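Local structure of GRMZM2G135359 pseudokinase (Zea mays, 6CPY) at residues 103-109 and 120-125; 228-232 and 258-262. The protein is a receptor-like membrane pseudokinase, represented here by its nucleotide-free kinase-like domain, for which ATP binding and kinase activity are family assignments only. One frame throughout, in Å; residues are numbered along the deposited sequence.

Contact 1 (103-109 and 120-125)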
ATOM      1  N   PHE A 103       5.947  -3.676   3.097  1.00 22.99           N
ATOM      2  CA  PHE A 103       4.803  -4.076   2.297  1.00 23.32           C
ATOM      3  C   PHE A 103       3.854  -4.892   3.194  1.00 22.89           C
ATOM      4  O   PHE A 103       4.301  -5.578   4.106  1.00 22.58           O
ATOM      5  CB  PHE A 103       5.247  -4.918   1.089  1.00 23.67           C
ATOM      6  CG  PHE A 103       4.132  -5.217   0.124  1.00 23.86           C
ATOM      7  CD1 PHE A 103       3.525  -4.195  -0.583  1.00 24.05           C
ATOM      8  CD2 PHE A 103       3.683  -6.523  -0.067  1.00 24.22           C
ATOM      9  CE1 PHE A 103       2.487  -4.441  -1.455  1.00 25.13           C
ATOM     10  CE2 PHE A 103       2.644  -6.776  -0.941  1.00 24.53           C
ATOM     11  CZ  PHE A 103       2.041  -5.745  -1.627  1.00 25.00           C
ATOM     12  N   MET A 104       2.556  -4.779   2.933  1.00 23.30           N
ATOM     13  CA  MET A 104       1.552  -5.612   3.589  1.00 22.88           C
ATOM     14  C   MET A 104       1.536  -6.969   2.866  1.00 23.41           C
ATOM     15  O   MET A 104       0.788  -7.168   1.906  1.00 24.30           O
ATOM     16  CB  MET A 104       0.194  -4.918   3.543  1.00 24.75           C
ATOM     17  CG  MET A 104      -0.941  -5.704   4.181  1.00 26.61           C
ATOM     18  SD  MET A 104      -2.368  -4.648   4.562  1.00 31.02           S
ATOM     19  CE  MET A 104      -1.706  -3.804   5.961  1.00 29.06           C
ATOM     20  N   ASN A 105       2.394  -7.872   3.337  1.00 22.20           N
ATOM     21  CA  ASN A 105       2.743  -9.086   2.611  1.00 23.42           C
ATOM     22  C   ASN A 105       1.596 -10.101   2.559  1.00 22.85           C
ATOM     23  O   ASN A 105       0.802 -10.227   3.505  1.00 22.47           O
ATOM     24  CB  ASN A 105       3.996  -9.723   3.202  1.00 24.33           C
ATOM     25  CG  ASN A 105       5.213  -8.822   3.079  1.00 24.52           C
ATOM     26  OD1 ASN A 105       5.635  -8.511   1.989  1.00 26.00           O
ATOM     27  ND2 ASN A 105       5.757  -8.398   4.198  1.00 24.94           N
ATOM     28  N   LEU A 106       1.492 -10.744   1.404  1.00 23.30           N
ATOM     29  CA  LEU A 106       0.580 -11.857   1.188  1.00 23.31           C
ATOM     30  C   LEU A 106       1.056 -13.098   1.940  1.00 23.41           C
ATOM     31  O   LEU A 106       2.184 -13.583   1.711  1.00 23.81           O
ATOM     32  CB  LEU A 106       0.517 -12.165  -0.315  1.00 23.41           C
ATOM     33  CG  LEU A 106      -0.479 -13.247  -0.734  1.00 24.14           C
ATOM     34  CD1 LEU A 106      -1.907 -12.806  -0.502  1.00 24.46           C
ATOM     35  CD2 LEU A 106      -0.245 -13.575  -2.202  1.00 25.79           C
ATOM     36  N   LEU A 107       0.221 -13.591   2.859  1.00 23.64           N
ATOM     37  CA  LEU A 107       0.556 -14.736   3.718  1.00 23.92           C
ATOM     38  C   LEU A 107      -0.126 -16.045   3.309  1.00 25.42           C
ATOM     39  O   LEU A 107       0.225 -17.114   3.821  1.00 25.22           O
ATOM     40  CB  LEU A 107       0.148 -14.444   5.160  1.00 26.36           C
ATOM     41  CG  LEU A 107       0.830 -13.242   5.815  1.00 26.70           C
ATOM     42  CD1 LEU A 107       0.280 -13.022   7.227  1.00 28.26           C
ATOM     43  CD2 LEU A 107       2.340 -13.427   5.817  1.00 27.79           C
ATOM     44  N   GLY A 108      -1.124 -15.953   2.439  1.00 23.65           N
ATOM     45  CA  GLY A 108      -1.852 -17.129   1.986  1.00 24.42           C
ATOM     46  C   GLY A 108      -3.025 -16.772   1.108  1.00 24.19           C
ATOM     47  O   GLY A 108      -3.285 -15.601   0.835  1.00 23.69           O
ATOM     48  N   TYR A 109      -3.741 -17.787   0.640  1.00 23.40           N
ATOM     49  CA  TYR A 109      -4.926 -17.543  -0.165  1.00 24.76           C
ATOM     50  C   TYR A 109      -5.911 -18.680   0.069  1.00 25.17           C
ATOM     51  O   TYR A 109      -5.529 -19.724   0.590  1.00 24.68           O
ATOM     52  CB  TYR A 109      -4.568 -17.414  -1.642  1.00 26.22           C
ATOM     53  CG  TYR A 109      -4.093 -18.699  -2.265  1.00 28.49           C
ATOM     54  CD1 TYR A 109      -2.757 -19.052  -2.228  1.00 30.17           C
ATOM     55  CD2 TYR A 109      -4.993 -19.573  -2.865  1.00 30.81           C
ATOM     56  CE1 TYR A 109      -2.316 -20.247  -2.780  1.00 32.09           C
ATOM     57  CE2 TYR A 109      -4.558 -20.768  -3.422  1.00 32.74           C
ATOM     58  CZ  TYR A 109      -3.217 -21.090  -3.378  1.00 33.30           C
ATOM     59  OH  TYR A 109      -2.762 -22.266  -3.932  1.00 36.82           O
ATOM     60  N   MET A 120      -7.690 -13.523  -0.233  1.00 22.60           N
ATOM     61  CA  MET A 120      -6.260 -13.380  -0.096  1.00 22.82           C
ATOM     62  C   MET A 120      -6.011 -12.952   1.333  1.00 22.00           C
ATOM     63  O   MET A 120      -6.747 -12.124   1.876  1.00 23.12           O
ATOM     64  CB  MET A 120      -5.722 -12.334  -1.088  1.00 24.87           C
ATOM     65  CG  MET A 120      -5.815 -12.830  -2.524  1.00 26.45           C
ATOM     66  SD  MET A 120      -5.166 -11.677  -3.740  1.00 28.59           S
ATOM     67  CE  MET A 120      -5.945 -12.316  -5.229  1.00 29.47           C
ATOM     68  N   VAL A 121      -5.002 -13.557   1.942  1.00 20.82           N
ATOM     69  CA  VAL A 121      -4.711 -13.377   3.352  1.00 21.68           C
ATOM     70  C   VAL A 121      -3.447 -12.528   3.488  1.00 21.62           C
ATOM     71  O   VAL A 121      -2.381 -12.908   3.010  1.00 21.86           O
ATOM     72  CB  VAL A 121      -4.499 -14.733   4.050  1.00 21.96           C
ATOM     73  CG1 VAL A 121      -4.160 -14.549   5.528  1.00 22.46           C
ATOM     74  CG2 VAL A 121      -5.708 -15.625   3.856  1.00 23.54           C
ATOM     75  N   PHE A 122      -3.570 -11.394   4.182  1.00 22.47           N
ATOM     76  CA  PHE A 122      -2.468 -10.460   4.315  1.00 22.90           C
ATOM     77  C   PHE A 122      -2.074 -10.248   5.761  1.00 23.39           C
ATOM     78  O   PHE A 122      -2.851 -10.532   6.680  1.00 23.86           O
ATOM     79  CB  PHE A 122      -2.865  -9.113   3.728  1.00 22.27           C
ATOM     80  CG  PHE A 122      -3.052  -9.133   2.247  1.00 22.41           C
ATOM     81  CD1 PHE A 122      -1.957  -9.015   1.397  1.00 22.72           C
ATOM     82  CD2 PHE A 122      -4.314  -9.246   1.698  1.00 22.03           C
ATOM     83  CE1 PHE A 122      -2.126  -9.029   0.028  1.00 23.11           C
ATOM     84  CE2 PHE A 122      -4.487  -9.257   0.335  1.00 23.67           C
ATOM     85  CZ  PHE A 122      -3.394  -9.147  -0.503  1.00 22.53           C
ATOM     86  N   GLU A 123      -0.868  -9.724   5.950  1.00 24.10           N
ATOM     87  CA  GLU A 123      -0.436  -9.243   7.270  1.00 25.58           C
ATOM     88  C   GLU A 123      -1.420  -8.209   7.795  1.00 25.45           C
ATOM     89  O   GLU A 123      -1.944  -7.401   7.028  1.00 25.17           O
ATOM     90  CB  GLU A 123       0.941  -8.595   7.187  1.00 26.53           C
ATOM     91  CG  GLU A 123       2.069  -9.569   6.940  1.00 27.50           C
ATOM     92  CD  GLU A 123       3.406  -8.884   6.717  1.00 30.18           C
ATOM     93  OE1 GLU A 123       3.417  -7.722   6.247  1.00 28.50           O
ATOM     94  OE2 GLU A 123       4.441  -9.539   6.966  1.00 31.79           O
ATOM     95  N   TYR A 124      -1.666  -8.225   9.110  1.00 25.33           N
ATOM     96  CA  TYR A 124      -2.563  -7.253   9.754  1.00 26.01           C
ATOM     97  C   TYR A 124      -1.753  -6.083  10.283  1.00 25.83           C
ATOM     98  O   TYR A 124      -0.742  -6.300  10.931  1.00 26.89           O
ATOM     99  CB  TYR A 124      -3.266  -7.893  10.953  1.00 25.90           C
ATOM    100  CG  TYR A 124      -4.095  -6.938  11.785  1.00 26.44           C
ATOM    101  CD1 TYR A 124      -5.228  -6.339  11.255  1.00 26.43           C
ATOM    102  CD2 TYR A 124      -3.774  -6.670  13.116  1.00 26.91           C
ATOM    103  CE1 TYR A 124      -5.997  -5.464  12.005  1.00 27.37           C
ATOM    104  CE2 TYR A 124      -4.562  -5.821  13.884  1.00 27.68           C
ATOM    105  CZ  TYR A 124      -5.669  -5.223  13.319  1.00 27.99           C
ATOM    106  OH  TYR A 124      -6.462  -4.360  14.049  1.00 29.78           O
ATOM    107  N   ALA A 125      -2.224  -4.865  10.037  1.00 26.37           N
ATOM    108  CA  ALA A 125      -1.585  -3.647  10.566  1.00 26.70           C
ATOM    109  C   ALA A 125      -2.504  -3.029  11.617  1.00 27.60           C
ATOM    110  O   ALA A 125      -3.587  -2.577  11.282  1.00 30.02           O
ATOM    111  CB  ALA A 125      -1.341  -2.662   9.445  1.00 26.69           C
TER

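Contact 2 (228-232 and 258-262)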
ATOM      1  N   ILE A 228       2.025  14.096   3.873  1.00 22.22           N
ATOM      2  CA  ILE A 228       2.614  13.781   5.172  1.00 21.76           C
ATOM      3  C   ILE A 228       3.197  15.057   5.798  1.00 22.40           C
ATOM      4  O   ILE A 228       3.053  15.298   6.996  1.00 21.70           O
ATOM      5  CB  ILE A 228       3.705  12.694   5.026  1.00 21.91           C
ATOM      6  CG1 ILE A 228       3.073  11.332   4.695  1.00 21.79           C
ATOM      7  CG2 ILE A 228       4.550  12.615   6.274  1.00 21.39           C
ATOM      8  CD1 ILE A 228       4.032  10.293   4.147  1.00 22.24           C
ATOM      9  N   LEU A 229       3.835  15.883   4.975  1.00 23.07           N
ATOM     10  CA  LEU A 229       4.456  17.113   5.467  1.00 24.78           C
ATOM     11  C   LEU A 229       3.478  18.230   5.842  1.00 24.99           C
ATOM     12  O   LEU A 229       3.733  18.975   6.788  1.00 25.64           O
ATOM     13  CB  LEU A 229       5.441  17.636   4.432  1.00 25.24           C
ATOM     14  CG  LEU A 229       6.705  16.806   4.238  1.00 26.40           C
ATOM     15  CD1 LEU A 229       7.424  17.304   2.993  1.00 26.77           C
ATOM     16  CD2 LEU A 229       7.634  16.865   5.441  1.00 28.44           C
ATOM     17  N   THR A 230       2.387  18.359   5.093  1.00 25.82           N
ATOM     18  CA  THR A 230       1.468  19.495   5.233  1.00 27.31           C
ATOM     19  C   THR A 230       0.170  19.137   5.947  1.00 27.34           C
ATOM     20  O   THR A 230      -0.532  20.015   6.453  1.00 27.99           O
ATOM     21  CB  THR A 230       1.077  20.089   3.861  1.00 28.22           C
ATOM     22  OG1 THR A 230       0.363  19.113   3.092  1.00 28.33           O
ATOM     23  CG2 THR A 230       2.279  20.529   3.100  1.00 28.88           C
ATOM     24  N   GLY A 231      -0.170  17.854   5.954  1.00 29.30           N
ATOM     25  CA  GLY A 231      -1.474  17.405   6.395  1.00 30.42           C
ATOM     26  C   GLY A 231      -2.627  17.751   5.462  1.00 31.77           C
ATOM     27  O   GLY A 231      -3.777  17.634   5.874  1.00 35.13           O
ATOM     28  N   ARG A 232      -2.333  18.151   4.223  1.00 33.01           N
ATOM     29  CA  ARG A 232      -3.354  18.567   3.246  1.00 36.82           C
ATOM     30  C   ARG A 232      -3.431  17.627   2.036  1.00 36.93           C
ATOM     31  O   ARG A 232      -2.410  17.109   1.569  1.00 33.72           O
ATOM     32  CB  ARG A 232      -3.062  19.978   2.739  1.00 40.50           C
ATOM     33  CG  ARG A 232      -3.108  21.066   3.801  1.00 43.62           C
ATOM     34  CD  ARG A 232      -2.334  22.281   3.326  1.00 47.65           C
ATOM     35  NE  ARG A 232      -2.404  23.421   4.244  1.00 51.21           N
ATOM     36  CZ  ARG A 232      -3.342  24.372   4.226  1.00 53.91           C
ATOM     37  NH1 ARG A 232      -4.336  24.339   3.340  1.00 55.58           N
ATOM     38  NH2 ARG A 232      -3.288  25.363   5.110  1.00 54.75           N
ATOM     39  N   GLU A 258       4.083  28.119   7.616  1.00 30.18           N
ATOM     40  CA  GLU A 258       2.769  28.102   6.992  1.00 32.19           C
ATOM     41  C   GLU A 258       2.534  26.786   6.240  1.00 30.15           C
ATOM     42  O   GLU A 258       1.410  26.318   6.145  1.00 31.91           O
ATOM     43  CB  GLU A 258       2.596  29.309   6.050  1.00 35.76           C
ATOM     44  CG  GLU A 258       1.244  29.327   5.347  1.00 38.94           C
ATOM     45  CD  GLU A 258       0.913  30.634   4.640  1.00 42.81           C
ATOM     46  OE1 GLU A 258       1.783  31.530   4.536  1.00 45.65           O
ATOM     47  OE2 GLU A 258      -0.247  30.750   4.173  1.00 46.89           O
ATOM     48  N   LEU A 259       3.592  26.201   5.705  1.00 28.44           N
ATOM     49  CA  LEU A 259       3.481  24.986   4.904  1.00 28.53           C
ATOM     50  C   LEU A 259       3.312  23.727   5.760  1.00 28.15           C
ATOM     51  O   LEU A 259       2.447  22.884   5.500  1.00 27.42           O
ATOM     52  CB  LEU A 259       4.717  24.828   4.023  1.00 29.07           C
ATOM     53  CG  LEU A 259       4.727  23.588   3.120  1.00 30.02           C
ATOM     54  CD1 LEU A 259       3.785  23.771   1.951  1.00 31.32           C
ATOM     55  CD2 LEU A 259       6.120  23.277   2.620  1.00 32.16           C
ATOM     56  N   ILE A 260       4.153  23.602   6.770  1.00 26.80           N
ATOM     57  CA  ILE A 260       4.278  22.339   7.512  1.00 26.02           C
ATOM     58  C   ILE A 260       3.102  22.160   8.485  1.00 26.38           C
ATOM     59  O   ILE A 260       2.682  23.105   9.145  1.00 26.33           O
ATOM     60  CB  ILE A 260       5.637  22.274   8.240  1.00 26.27           C
ATOM     61  CG1 ILE A 260       6.804  22.341   7.231  1.00 26.98           C
ATOM     62  CG2 ILE A 260       5.747  21.006   9.086  1.00 25.82           C
ATOM     63  CD1 ILE A 260       6.849  21.212   6.210  1.00 28.20           C
ATOM     64  N   ASP A 261       2.570  20.939   8.548  1.00 24.72           N
ATOM     65  CA  ASP A 261       1.446  20.601   9.408  1.00 26.62           C
ATOM     66  C   ASP A 261       1.688  21.042  10.856  1.00 26.51           C
ATOM     67  O   ASP A 261       2.628  20.582  11.483  1.00 25.80           O
ATOM     68  CB  ASP A 261       1.222  19.077   9.359  1.00 25.60           C
ATOM     69  CG  ASP A 261      -0.089  18.638   9.997  1.00 26.65           C
ATOM     70  OD1 ASP A 261      -0.723  19.432  10.730  1.00 26.03           O
ATOM     71  OD2 ASP A 261      -0.461  17.465   9.762  1.00 27.27           O
ATOM     72  N   PRO A 262       0.826  21.914  11.408  1.00 28.46           N
ATOM     73  CA  PRO A 262       0.991  22.277  12.836  1.00 29.65           C
ATOM     74  C   PRO A 262       0.913  21.101  13.821  1.00 28.42           C
ATOM     75  O   PRO A 262       1.577  21.122  14.865  1.00 30.18           O
ATOM     76  CB  PRO A 262      -0.156  23.274  13.092  1.00 31.16           C
ATOM     77  CG  PRO A 262      -0.571  23.751  11.749  1.00 31.66           C
ATOM     78  CD  PRO A 262      -0.275  22.652  10.768  1.00 30.38           C
TER
HETATM   79  O   HOH W   1      -0.186  22.734   6.194  1.00 34.38           O

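Contact 1 (103-109 and 120-125)
Glu123 reaches from the end of strand 117-123 across to Asn105, and its carboxylate takes hold of the chain just before strand 106-112. Its CB lies 4.0 Å from Asn105 O. With CG anti to the carbonyl carbon (chi1 -71°), the chain runs on extended alongside the Asn105 side chain; Glu123 CG meets the methyl Leu107 CD1 at 3.9 Å, and Glu123 CD faces Asn105 CB and ND2. At the tip, Glu123 OE1 accepts from Asn105 N (3.1 Å, 167° at the hydrogen), the donor standing well above the carboxylate plane. Asn105 ND2 adds only weak bonds to OE1 and OE2, its stronger partner being His100 O. Lys187 forms a salt bridge with OE1 and also bonds Phe103 O, which would offset the closeness of these two acceptors. Glu123 N returns a bond to Asn105 O (3.0 Å), so backbone and side chain both grip one residue. Glu123 O, buried without a polar partner, lies against Met104, whose CG is 3.5 Å from it.

Farther along, Val121 O receives Leu107 N at 2.7 Å and, weakly, Gly108 N: a classic beta bulge. Beyond it, Val121 N bonds Gly108 O (2.9 Å). Leu106 and Phe122 form a non-hydrogen-bonded pair. Leu106 CD1 sits over a face of the Phe122 ring, 4.1 Å from the centroid and 24° off its normal, in a CH-pi contact, offset toward the rim. The same methyl also packs on Met120 CB; Met120 and Tyr109 touch helix 82-96.

This is the antiparallel beta4-beta5 hairpin of the protein kinase N-lobe. By sequence pattern, Phe122 probably takes the gatekeeper position, and the chain from Glu123 onward enters the hinge.

Contact 2 (228-232 and 258-262)
One water joins Thr230 and Leu259 and is gripped by three groups. It donates to Leu259 O (2.7 Å) and to Thr230 O (2.8 Å), and accepts from Arg232 NE (3.0 Å), lying in plane at the edge of the guanidinium group. The water thus bridges carbonyls of the last residues of two helices and helps to fix the guanidinium of Arg232, which also makes a cation-pi contact with Trp245.

The direct link is Asp261 N to Leu229 O, 2.9 Å and almost straight at 175°, in the carbonyl plane and on a lone pair. Thr230 turns its methyl to the other segment: CG2 lies 3.4 Å from Leu259 O and 3.8 Å from Leu259 CD1. Its OG1, between the backbone N and the carbonyl carbon (chi1 63°), faces back to its own segment and helix, where it accepts from Arg232 N in an ST turn and bonds Leu226 O. Asp261 CB packs on Thr230 O at 3.5 Å, while OD2 passes close to Gly231 CA and forms a salt bridge with Arg147. Arg147 also bonds Ile228 O, so it ties both segments together.

Within the helical C-lobe of the kinase fold, the contact joins the C-terminal end of helix 214-230 to the exit of helix 256-259, with Leu229 and Leu259 reaching helix 269-282, Thr230 and Leu259 meeting Trp245 of helix 240-250, and Leu229 touching Trp144 of helix 144-164.

How the contacts relate
The two contacts lie in different lobes of one kinase-like domain, on opposite sides of the chain's centre. Their centres are 31 Å apart and their nearest atoms about 14 Å, so neither touches the other. Contact 1 closes first along the chain, within the mainly beta N-lobe, and its 120-125 segment leads into the hinge; contact 2 then forms in the helical C-lobe. By analogy with active kinases, contact 1 borders the nucleotide cleft, where Phe122 touches Leu191, whereas contact 2 belongs to the helical framework of the other lobe. No nucleotide is present, and the protein is a pseudokinase, so nucleotide binding at that cleft remains uncertain.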